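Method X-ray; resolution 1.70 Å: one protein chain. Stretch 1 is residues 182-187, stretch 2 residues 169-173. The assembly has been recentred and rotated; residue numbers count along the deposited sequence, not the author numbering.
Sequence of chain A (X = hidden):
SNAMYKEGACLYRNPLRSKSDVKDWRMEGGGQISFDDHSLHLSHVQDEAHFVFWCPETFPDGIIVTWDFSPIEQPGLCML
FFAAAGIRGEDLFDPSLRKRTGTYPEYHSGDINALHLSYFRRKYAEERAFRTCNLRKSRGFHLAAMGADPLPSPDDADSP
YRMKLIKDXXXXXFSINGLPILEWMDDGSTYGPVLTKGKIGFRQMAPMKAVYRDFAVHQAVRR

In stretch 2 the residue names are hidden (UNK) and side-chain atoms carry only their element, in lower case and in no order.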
# COMPACT_ATOMS: atom_id res chain seq x y z
N LEU A 182 -12.73 0.36 5.78
CA LEU A 182 -12.47 -0.52 6.91
C LEU A 182 -11.68 0.24 7.97
O LEU A 182 -11.10 1.28 7.68
CB LEU A 182 -11.68 -1.76 6.47
CG LEU A 182 -10.28 -1.63 5.87
CD1 LEU A 182 -9.25 -1.31 6.96
CD2 LEU A 182 -9.90 -2.93 5.19
N GLU A 183 -11.69 -0.27 9.20
CA GLU A 183 -10.94 0.35 10.28
C GLU A 183 -10.54 -0.74 11.26
O GLU A 183 -11.19 -1.79 11.34
CB GLU A 183 -11.76 1.45 10.96
CG GLU A 183 -12.78 1.01 11.98
CD GLU A 183 -13.42 2.20 12.69
OE1 GLU A 183 -14.11 2.00 13.71
OE2 GLU A 183 -13.22 3.34 12.23
N TRP A 184 -9.46 -0.52 12.00
CA TRP A 184 -8.96 -1.53 12.91
C TRP A 184 -8.19 -0.93 14.07
O TRP A 184 -7.54 0.10 13.93
CB TRP A 184 -8.05 -2.48 12.13
CG TRP A 184 -7.42 -3.57 12.94
CD1 TRP A 184 -8.06 -4.55 13.63
CD2 TRP A 184 -6.02 -3.85 13.05
NE1 TRP A 184 -7.15 -5.43 14.17
CE2 TRP A 184 -5.89 -5.02 13.82
CE3 TRP A 184 -4.86 -3.23 12.56
CZ2 TRP A 184 -4.64 -5.59 14.12
CZ3 TRP A 184 -3.62 -3.79 12.86
CH2 TRP A 184 -3.52 -4.96 13.63
N MSE A 185 -8.28 -1.58 15.23
CA MSE A 185 -7.54 -1.12 16.40
C MSE A 185 -6.76 -2.31 16.94
O MSE A 185 -7.33 -3.21 17.55
CB MSE A 185 -8.48 -0.58 17.49
CG MSE A 185 -7.76 -0.11 18.76
SE MSE A 185 -6.54 1.38 18.49
CE MSE A 185 -7.82 2.83 18.52
N ASP A 186 -5.45 -2.30 16.69
CA ASP A 186 -4.55 -3.35 17.14
C ASP A 186 -4.40 -3.19 18.65
O ASP A 186 -4.02 -2.12 19.12
CB ASP A 186 -3.18 -3.17 16.47
CG ASP A 186 -2.24 -4.34 16.72
OD1 ASP A 186 -2.57 -5.22 17.54
OD2 ASP A 186 -1.17 -4.38 16.08
N ASP A 187 -4.68 -4.25 19.42
CA ASP A 187 -4.56 -4.16 20.87
C ASP A 187 -3.13 -4.41 21.33
O ASP A 187 -2.80 -4.21 22.50
CB ASP A 187 -5.51 -5.15 21.58
CG ASP A 187 -5.25 -6.59 21.19
OD1 ASP A 187 -4.12 -6.93 20.80
OD2 ASP A 187 -6.19 -7.41 21.31
N UNK A 169 -0.51 4.55 15.76
CA UNK A 169 -0.26 3.50 16.74
C UNK A 169 -1.13 2.29 16.38
O UNK A 169 -1.04 1.80 15.26
c UNK A 169 0.39 5.42 20.06
c UNK A 169 -0.54 4.02 18.16
c UNK A 169 0.48 5.09 18.58
c UNK A 169 1.46 6.43 20.45
n UNK A 169 1.29 7.73 19.73
N UNK A 170 -1.98 1.82 17.28
CA UNK A 170 -2.79 0.66 16.95
C UNK A 170 -3.93 0.90 15.96
O UNK A 170 -4.48 -0.05 15.41
N UNK A 171 -4.26 2.16 15.72
CA UNK A 171 -5.38 2.50 14.83
C UNK A 171 -5.07 2.63 13.33
O UNK A 171 -4.10 3.27 12.94
o UNK A 171 -10.83 5.16 12.58
c UNK A 171 -7.29 4.18 14.57
c UNK A 171 -9.65 4.84 13.22
c UNK A 171 -8.53 5.64 13.07
c UNK A 171 -7.35 5.30 13.75
c UNK A 171 -8.44 3.39 14.70
c UNK A 171 -9.61 3.72 14.03
c UNK A 171 -6.02 3.81 15.30
N UNK A 172 -5.91 2.00 12.51
CA UNK A 172 -5.80 2.06 11.05
C UNK A 172 -7.20 2.32 10.48
O UNK A 172 -8.17 1.68 10.89
c UNK A 172 -5.27 0.83 8.91
c UNK A 172 -3.89 0.43 10.97
c UNK A 172 -5.29 0.73 10.44
N UNK A 173 -7.30 3.25 9.54
CA UNK A 173 -8.57 3.57 8.89
C UNK A 173 -8.30 3.79 7.40
O UNK A 173 -7.31 4.42 7.04
n UNK A 173 -12.67 5.54 8.55
c UNK A 173 -12.00 6.00 7.51
c UNK A 173 -11.79 5.01 9.46
c UNK A 173 -9.19 4.82 9.50
n UNK A 173 -10.71 5.79 7.73
c UNK A 173 -10.54 5.17 8.95

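Position 169 carries four carbons in a row ending in a nitrogen; the chain is unbranched, its end leads away from stretch 1, and it touches nothing there. This is lysine. K169 is exposed, where a long chain with a charged amino group can stay in solvent.

Position 170 has no side-chain atoms at all, so it is glycine. The backbone explains why this suits the place: a CB built here would point toward stretch 1 and lie 2.5 Å from D186 O, a clash, and 3.4 Å from M185 SE, which is tight. With nothing beyond CA, G170 can bring its CA to 4.4 Å from the CA of D186, and its O accepts a nearly straight hydrogen bond from D186 N at 2.8 Å.

Position 171 shows one carbon leading to a ring of six carbons that bears one oxygen. That oxygen lies 3.0 Å from E183 OE2, near the plane of the ring, and CB packs 3.8 Å from CE of the selenomethionine M185. A six-carbon ring with one oxygen attached is tyrosine. Y171 suits a place that is apolar near the backbone and polar farther out: its OH meets E183 OE2, although whether that proton goes to this acceptor is not settled.

Position 172 has three side-chain carbons, one carrying the other two. One of the two terminal carbons lies 4.1 Å from W184 CE3, at the edge of the indole and near its plane. This branching at CB means valine. V172 lies on the same sheet face as W184, and the carbon at the indole edge is its CG2. A compact, branched apolar side chain fits a buried strand position beside an aromatic ring.

Position 173 has one carbon followed by a five-membered ring of three carbons and two nitrogens. L182 O lies over one face of the ring, while E183 OE2 sits at its edge, 3.5 Å from a ring carbon. This is histidine, and that carbon is H173 CD2. The flat ring offers a face to L182 O and an edge to E183 OE2, and its NE2 is hydrogen-bonded elsewhere in the structure.

The contact is an antiparallel strand pairing. W184 and V172 form the hydrogen-bonded pair, with W184 N to V172 O at 2.8 Å and V172 N to W184 O at 2.9 Å; E183 with H173 and M185 with Y171 are the non-hydrogen-bonded pairs. Side chains of these four share one face, whereas W184 and V172 share the other. The bond from D186 N to G170 O extends the ladder beyond the strand ends.

Stretch 2 (169-173) KGYVH
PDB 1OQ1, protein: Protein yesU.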